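Local structure of acetaldehyde dehydrogenase (Acetylating) (Geobacillus thermoglucosidasius, 5J78) at residues E304-V309 against A348-V353; Q329-M334 against L364-A369. The protein probably catalyses the CoA- and NAD-dependent interconversion of acetaldehyde and acetyl-CoA, as an acetylating member of the aldehyde dehydrogenase family. All coordinates share one frame; numbering follows the deposited sequence.

Contact 1. Residues E304-V309 against A348-V353; sequences EEKQKV and AEETEV
Lys306 NZ reaches the backbone oxygen of Glu349 at 3.4 Å, a weak hydrogen bond. The stronger polar partner of this ammonium group is Glu303, close by on the same helix, which forms a salt bridge with it. The ammonium group is thus probably held chiefly from its own helix, with the Glu349 carbonyl as a second, weaker partner. The lysine chain runs straight through CG and CD and then bends at chi3 (-115°). The bend carries CE and NZ past the Glu349 carbonyl, with Lys306 CD 3.8 Å from Glu349 O.

The apolar part of the lysine also packs. Lys306 CG lies 3.9 Å from Ala348 CB, and the CA atoms of Lys306 and Ala348 are 6.6 Å apart. Helix 303-313 here lies against strand 345-349, next to the edge of the seven-stranded parallel sheet of the aldehyde dehydrogenase fold. Ala348 also pairs through its backbone with Phe370 of the next strand.

Glu349 CB lies 4.1 Å from Lys306 NZ. Its CG stands anti to the backbone N (chi1 -171°), and the extended chain takes the carboxylate away from the helix. Glu349 OE1 stays 5.8 Å from Lys306 NZ and has a long, weak ion pair with Lys286. Glu350 OE1 approaches Lys306 CD at 4.3 Å, while Lys306 NZ is 5.3 Å from Glu350 OE1. Both acidic groups could still favour the charged lysine through space.

Contact 2. Residues Q329-M334 against L364-A369; sequences QVIAEM and LSPILA
Ile331 meets Pro366 and Ile367 through apolar packing, and each of its two branches has its own partner. The longer branch ends at Ile331 CD1, which lies 3.9 Å from Pro366 CD, the ring carbon bonded to the proline nitrogen. The shorter branch puts Ile331 CG2 4.2 Å from Ile367 CD1, a methyl against a methyl. The torsions of Ile331 separate these roles. CG1 is anti to the carbonyl carbon (chi1 -65°) and CD1 continues outward in an extended chain (chi2 163°). CG2 is left anti to the backbone N and faces the other isoleucine. Ile367 has the same kind of rotamer, and its extended CG1 branch brings CD1 out to the helix.

A further contact involves a polar residue but only its carbon. Ile331 CD1 is 4.2 Å from Ser365 CB. The hydroxyl of Ser365 is hydrogen-bonded to the backbone oxygen of Lys363, within its own loop.

Some backbone groups are paired within their own segment. Pro366 is the centre of an inverse gamma turn, closed by Ile367 N to Ser365 O at 2.6 Å. This tight turn leads directly into strand 367-373, whose first residue is Ile367. Ser365 O also accepts a hydrogen bond from Lys265 NZ. On the helix, Glu333 N binds Gln329 O at 3.0 Å.

Helix 328-335 thus packs on the start of a strand of the parallel sheet. Ile331 also touches Leu346 on the neighbouring strand, and Ile367 touches Ile313 of helix 303-313. All four touching residues are buried, so the cohesion between the segments is van der Waals and probably hydrophobic.

Contacts 1 and 2 have centres 12 Å apart and meet the same seven-stranded parallel sheet. Along the chain they alternate: 304-309, 329-334, 348-353, then 364-369. Each contact pairs a helix with a strand or its approach, and strands 345-349 and 367-373 are neighbours in the sheet. The contacts also touch. Ala348 N lies 3.0 Å from Leu368 O, a probable hydrogen bond, and Val309 CG1 packs on Ile367 CD1 at 4.0 Å. Helices 303-313 and 328-335 thus both pack over adjoining strands. In this region of the aldehyde dehydrogenase fold, residues separated in sequence are interleaved where two helices pack on adjoining strands of the sheet.

Contact 1. Residues E304-V309 against A348-V353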
ATOM      1  N   GLU A 304      28.040  29.155  26.764  1.00 41.99           N
ATOM      2  CA  GLU A 304      26.657  29.593  26.977  1.00 39.22           C
ATOM      3  C   GLU A 304      25.982  29.928  25.640  1.00 35.65           C
ATOM      4  O   GLU A 304      24.817  29.593  25.423  1.00 31.88           O
ATOM      5  CB  GLU A 304      26.605  30.810  27.910  1.00 50.79           C
ATOM      6  CG  GLU A 304      25.196  31.382  28.137  1.00 54.70           C
ATOM      7  CD  GLU A 304      25.219  32.799  28.705  1.00 77.44           C
ATOM      8  OE1 GLU A 304      26.315  33.268  29.083  1.00 85.26           O
ATOM      9  OE2 GLU A 304      24.150  33.451  28.765  1.00 61.44           O
ATOM     10  N   GLU A 305      26.714  30.601  24.753  1.00 36.93           N
ATOM     11  CA  GLU A 305      26.209  30.913  23.418  1.00 38.98           C
ATOM     12  C   GLU A 305      25.978  29.639  22.591  1.00 34.86           C
ATOM     13  O   GLU A 305      24.968  29.523  21.898  1.00 31.40           O
ATOM     14  CB  GLU A 305      27.174  31.840  22.677  1.00 37.52           C
ATOM     15  CG  GLU A 305      27.209  33.261  23.212  1.00 24.27           C
ATOM     16  CD  GLU A 305      28.355  34.086  22.630  1.00 31.28           C
ATOM     17  OE1 GLU A 305      29.440  33.515  22.386  1.00 33.16           O
ATOM     18  OE2 GLU A 305      28.172  35.307  22.411  1.00 35.75           O
ATOM     19  N   LYS A 306      26.915  28.696  22.661  1.00 30.19           N
ATOM     20  CA  LYS A 306      26.773  27.427  21.933  1.00 41.84           C
ATOM     21  C   LYS A 306      25.440  26.768  22.260  1.00 40.51           C
ATOM     22  O   LYS A 306      24.672  26.362  21.373  1.00 37.56           O
ATOM     23  CB  LYS A 306      27.912  26.461  22.282  1.00 36.64           C
ATOM     24  CG  LYS A 306      29.097  26.483  21.338  1.00 50.12           C
ATOM     25  CD  LYS A 306      30.230  25.562  21.838  1.00 48.36           C
ATOM     26  CE  LYS A 306      31.483  26.365  22.210  1.00 48.83           C
ATOM     27  NZ  LYS A 306      32.626  25.524  22.680  1.00 60.31           N
ATOM     28  N   GLN A 307      25.158  26.676  23.551  1.00 36.24           N
ATOM     29  CA  GLN A 307      23.986  25.957  24.004  1.00 31.87           C
ATOM     30  C   GLN A 307      22.719  26.677  23.579  1.00 41.18           C
ATOM     31  O   GLN A 307      21.741  26.035  23.205  1.00 33.47           O
ATOM     32  CB  GLN A 307      24.043  25.758  25.521  1.00 39.25           C
ATOM     33  CG  GLN A 307      25.214  24.854  25.982  1.00 56.36           C
ATOM     34  CD  GLN A 307      25.522  23.676  25.021  1.00 76.44           C
ATOM     35  OE1 GLN A 307      24.621  22.954  24.585  1.00 57.85           O
ATOM     36  NE2 GLN A 307      26.805  23.490  24.696  1.00 68.21           N
ATOM     37  N   LYS A 308      22.736  28.005  23.581  1.00 34.38           N
ATOM     38  CA  LYS A 308      21.576  28.744  23.094  1.00 32.48           C
ATOM     39  C   LYS A 308      21.362  28.507  21.600  1.00 40.73           C
ATOM     40  O   LYS A 308      20.234  28.266  21.161  1.00 38.05           O
ATOM     41  CB  LYS A 308      21.725  30.239  23.377  1.00 41.73           C
ATOM     42  CG  LYS A 308      21.463  30.596  24.842  1.00 49.69           C
ATOM     43  CD  LYS A 308      21.634  32.089  25.116  1.00 48.41           C
ATOM     44  CE  LYS A 308      21.447  32.412  26.588  1.00 53.37           C
ATOM     45  NZ  LYS A 308      20.009  32.411  26.986  1.00 73.58           N
ATOM     46  N   VAL A 309      22.435  28.575  20.815  1.00 31.20           N
ATOM     47  CA  VAL A 309      22.307  28.357  19.379  1.00 34.31           C
ATOM     48  C   VAL A 309      21.868  26.895  19.115  1.00 28.74           C
ATOM     49  O   VAL A 309      20.984  26.655  18.295  1.00 37.94           O
ATOM     50  CB  VAL A 309      23.618  28.686  18.641  1.00 24.95           C
ATOM     51  CG1 VAL A 309      23.540  28.273  17.143  1.00 25.38           C
ATOM     52  CG2 VAL A 309      23.909  30.161  18.747  1.00 30.14           C
ATOM     53  N   ALA A 348      31.661  27.191  16.131  1.00 26.17           N
ATOM     54  CA  ALA A 348      31.521  26.524  17.425  1.00 24.48           C
ATOM     55  C   ALA A 348      32.475  25.356  17.527  1.00 37.15           C
ATOM     56  O   ALA A 348      32.368  24.372  16.774  1.00 27.08           O
ATOM     57  CB  ALA A 348      30.091  26.039  17.642  1.00 33.51           C
ATOM     58  N   GLU A 349      33.393  25.458  18.479  1.00 26.29           N
ATOM     59  CA  GLU A 349      34.364  24.409  18.732  1.00 26.23           C
ATOM     60  C   GLU A 349      33.617  23.204  19.259  1.00 30.16           C
ATOM     61  O   GLU A 349      32.721  23.335  20.085  1.00 25.76           O
ATOM     62  CB  GLU A 349      35.432  24.889  19.710  1.00 35.18           C
ATOM     63  CG  GLU A 349      36.598  23.939  19.878  1.00 48.99           C
ATOM     64  CD  GLU A 349      37.786  24.599  20.556  1.00 65.07           C
ATOM     65  OE1 GLU A 349      37.955  25.831  20.411  1.00 72.51           O
ATOM     66  OE2 GLU A 349      38.554  23.882  21.231  1.00 91.06           O
ATOM     67  N   GLU A 350      33.951  22.028  18.736  1.00 34.50           N
ATOM     68  CA  GLU A 350      33.178  20.830  19.032  1.00 25.00           C
ATOM     69  C   GLU A 350      34.115  19.648  19.082  1.00 21.66           C
ATOM     70  O   GLU A 350      35.205  19.699  18.499  1.00 26.69           O
ATOM     71  CB  GLU A 350      32.084  20.642  17.972  1.00 35.35           C
ATOM     72  CG  GLU A 350      30.872  19.826  18.418  1.00 42.97           C
ATOM     73  CD  GLU A 350      29.994  20.551  19.446  1.00 66.35           C
ATOM     74  OE1 GLU A 350      30.327  21.693  19.864  1.00 53.15           O
ATOM     75  OE2 GLU A 350      28.956  19.969  19.832  1.00 72.75           O
ATOM     76  N   THR A 351      33.703  18.593  19.786  1.00 28.95           N
ATOM     77  CA  THR A 351      34.484  17.357  19.844  1.00 39.70           C
ATOM     78  C   THR A 351      33.654  16.118  19.484  1.00 28.83           C
ATOM     79  O   THR A 351      34.214  15.117  19.052  1.00 31.37           O
ATOM     80  CB  THR A 351      35.102  17.146  21.248  1.00 38.51           C
ATOM     81  OG1 THR A 351      34.056  16.976  22.215  1.00 33.65           O
ATOM     82  CG2 THR A 351      35.974  18.339  21.631  1.00 45.35           C
ATOM     83  N   GLU A 352      32.335  16.198  19.660  1.00 27.82           N
ATOM     84  CA  GLU A 352      31.439  15.067  19.401  1.00 36.06           C
ATOM     85  C   GLU A 352      30.704  15.128  18.044  1.00 43.41           C
ATOM     86  O   GLU A 352      30.472  16.203  17.481  1.00 35.48           O
ATOM     87  CB  GLU A 352      30.403  14.960  20.525  1.00 39.77           C
ATOM     88  CG  GLU A 352      30.988  14.596  21.889  1.00 45.08           C
ATOM     89  CD  GLU A 352      31.992  13.457  21.820  1.00 56.18           C
ATOM     90  OE1 GLU A 352      31.592  12.318  21.477  1.00 71.35           O
ATOM     91  OE2 GLU A 352      33.186  13.707  22.097  1.00 52.23           O
ATOM     92  N   VAL A 353      30.320  13.950  17.553  1.00 41.44           N
ATOM     93  CA  VAL A 353      29.608  13.791  16.279  1.00 36.69           C
ATOM     94  C   VAL A 353      28.379  12.901  16.460  1.00 30.42           C
ATOM     95  O   VAL A 353      28.470  11.830  17.049  1.00 38.90           O
ATOM     96  CB  VAL A 353      30.529  13.174  15.209  1.00 30.20           C
ATOM     97  CG1 VAL A 353      29.797  13.002  13.845  1.00 36.88           C
ATOM     98  CG2 VAL A 353      31.797  14.018  15.049  1.00 37.74           C
TER

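Contact 2. Residues Q329-M334 against L364-A369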
ATOM      1  N   GLN A 329      23.049  37.279  12.052  1.00 23.76           N
ATOM      2  CA  GLN A 329      22.333  38.177  12.951  1.00 25.34           C
ATOM      3  C   GLN A 329      20.914  37.704  13.244  1.00 36.24           C
ATOM      4  O   GLN A 329      20.439  37.838  14.372  1.00 32.99           O
ATOM      5  CB  GLN A 329      22.288  39.583  12.364  1.00 25.23           C
ATOM      6  CG  GLN A 329      23.645  40.295  12.350  1.00 33.60           C
ATOM      7  CD  GLN A 329      24.635  39.722  11.325  1.00 43.95           C
ATOM      8  OE1 GLN A 329      24.246  39.173  10.272  1.00 34.55           O
ATOM      9  NE2 GLN A 329      25.927  39.854  11.632  1.00 25.87           N
ATOM     10  N   VAL A 330      20.242  37.161  12.227  1.00 31.60           N
ATOM     11  CA  VAL A 330      18.906  36.607  12.396  1.00 24.15           C
ATOM     12  C   VAL A 330      18.975  35.401  13.315  1.00 36.37           C
ATOM     13  O   VAL A 330      18.173  35.262  14.229  1.00 25.71           O
ATOM     14  CB  VAL A 330      18.278  36.195  11.052  1.00 28.99           C
ATOM     15  CG1 VAL A 330      16.935  35.467  11.269  1.00 25.58           C
ATOM     16  CG2 VAL A 330      18.109  37.417  10.137  1.00 32.94           C
ATOM     17  N   ILE A 331      19.952  34.534  13.072  1.00 22.89           N
ATOM     18  CA  ILE A 331      20.139  33.361  13.907  1.00 23.08           C
ATOM     19  C   ILE A 331      20.431  33.774  15.352  1.00 33.59           C
ATOM     20  O   ILE A 331      19.896  33.182  16.291  1.00 28.18           O
ATOM     21  CB  ILE A 331      21.278  32.498  13.371  1.00 21.14           C
ATOM     22  CG1 ILE A 331      20.909  31.941  11.991  1.00 26.28           C
ATOM     23  CG2 ILE A 331      21.582  31.341  14.305  1.00 23.90           C
ATOM     24  CD1 ILE A 331      22.083  31.428  11.236  1.00 19.33           C
ATOM     25  N   ALA A 332      21.295  34.775  15.521  1.00 26.92           N
ATOM     26  CA  ALA A 332      21.642  35.278  16.860  1.00 31.07           C
ATOM     27  C   ALA A 332      20.387  35.720  17.604  1.00 25.83           C
ATOM     28  O   ALA A 332      20.165  35.349  18.752  1.00 29.43           O
ATOM     29  CB  ALA A 332      22.618  36.428  16.753  1.00 31.20           C
ATOM     30  N   GLU A 333      19.559  36.500  16.918  1.00 34.10           N
ATOM     31  CA  GLU A 333      18.320  36.985  17.482  1.00 30.67           C
ATOM     32  C   GLU A 333      17.430  35.824  17.892  1.00 42.53           C
ATOM     33  O   GLU A 333      16.832  35.836  18.975  1.00 37.38           O
ATOM     34  CB  GLU A 333      17.601  37.880  16.477  1.00 47.44           C
ATOM     35  CG  GLU A 333      16.530  38.761  17.095  1.00 58.96           C
ATOM     36  CD  GLU A 333      15.831  39.638  16.069  1.00 90.19           C
ATOM     37  OE1 GLU A 333      16.428  39.900  14.999  1.00 87.39           O
ATOM     38  OE2 GLU A 333      14.683  40.064  16.334  1.00100.06           O
ATOM     39  N   MET A 334      17.377  34.805  17.040  1.00 31.06           N
ATOM     40  CA  MET A 334      16.512  33.651  17.268  1.00 27.73           C
ATOM     41  C   MET A 334      16.963  32.892  18.491  1.00 22.16           C
ATOM     42  O   MET A 334      16.151  32.359  19.242  1.00 27.72           O
ATOM     43  CB  MET A 334      16.523  32.695  16.061  1.00 34.44           C
ATOM     44  CG  MET A 334      15.741  33.165  14.869  1.00 42.67           C
ATOM     45  SD  MET A 334      15.739  31.938  13.540  1.00 38.21           S
ATOM     46  CE  MET A 334      14.497  32.674  12.469  1.00 54.81           C
ATOM     47  N   LEU A 364      22.859  23.910   6.888  1.00 18.76           N
ATOM     48  CA  LEU A 364      22.300  24.696   5.783  1.00 19.23           C
ATOM     49  C   LEU A 364      22.142  26.167   6.181  1.00 24.68           C
ATOM     50  O   LEU A 364      21.116  26.796   5.941  1.00 20.52           O
ATOM     51  CB  LEU A 364      20.954  24.118   5.330  1.00 20.67           C
ATOM     52  CG  LEU A 364      21.008  22.844   4.459  1.00 24.22           C
ATOM     53  CD1 LEU A 364      19.607  22.311   4.186  1.00 27.06           C
ATOM     54  CD2 LEU A 364      21.729  23.084   3.146  1.00 23.94           C
ATOM     55  N   SER A 365      23.179  26.701   6.808  1.00 17.97           N
ATOM     56  CA  SER A 365      23.153  28.076   7.303  1.00 23.45           C
ATOM     57  C   SER A 365      24.579  28.460   7.696  1.00 16.92           C
ATOM     58  O   SER A 365      25.472  27.597   7.733  1.00 21.07           O
ATOM     59  CB  SER A 365      22.189  28.216   8.488  1.00 19.32           C
ATOM     60  OG  SER A 365      22.617  27.410   9.573  1.00 20.32           O
ATOM     61  N   PRO A 366      24.814  29.746   7.973  1.00 18.30           N
ATOM     62  CA  PRO A 366      26.189  30.190   8.211  1.00 21.05           C
ATOM     63  C   PRO A 366      26.649  29.846   9.632  1.00 21.93           C
ATOM     64  O   PRO A 366      27.037  30.711  10.424  1.00 24.89           O
ATOM     65  CB  PRO A 366      26.118  31.703   7.965  1.00 17.84           C
ATOM     66  CG  PRO A 366      24.781  31.965   7.389  1.00 25.38           C
ATOM     67  CD  PRO A 366      23.893  30.884   7.862  1.00 22.00           C
ATOM     68  N   ILE A 367      26.588  28.553   9.933  1.00 16.30           N
ATOM     69  CA  ILE A 367      27.120  27.970  11.156  1.00 18.61           C
ATOM     70  C   ILE A 367      28.076  26.858  10.773  1.00 23.99           C
ATOM     71  O   ILE A 367      27.767  26.015   9.929  1.00 25.71           O
ATOM     72  CB  ILE A 367      26.022  27.393  12.064  1.00 22.13           C
ATOM     73  CG1 ILE A 367      24.966  28.453  12.341  1.00 21.30           C
ATOM     74  CG2 ILE A 367      26.635  26.864  13.353  1.00 17.98           C
ATOM     75  CD1 ILE A 367      23.742  27.965  13.128  1.00 24.97           C
ATOM     76  N   LEU A 368      29.213  26.836  11.446  1.00 23.04           N
ATOM     77  CA  LEU A 368      30.306  25.950  11.129  1.00 19.99           C
ATOM     78  C   LEU A 368      30.814  25.319  12.417  1.00 30.24           C
ATOM     79  O   LEU A 368      31.083  26.038  13.380  1.00 26.57           O
ATOM     80  CB  LEU A 368      31.403  26.753  10.423  1.00 24.75           C
ATOM     81  CG  LEU A 368      32.436  26.049   9.570  1.00 32.54           C
ATOM     82  CD1 LEU A 368      31.793  25.133   8.521  1.00 26.07           C
ATOM     83  CD2 LEU A 368      33.301  27.095   8.898  1.00 25.24           C
ATOM     84  N   ALA A 369      30.913  23.993  12.463  1.00 30.87           N
ATOM     85  CA  ALA A 369      31.587  23.318  13.584  1.00 26.56           C
ATOM     86  C   ALA A 369      33.093  23.371  13.386  1.00 23.89           C
ATOM     87  O   ALA A 369      33.570  23.425  12.256  1.00 30.49           O
ATOM     88  CB  ALA A 369      31.126  21.878  13.716  1.00 20.12           C
TER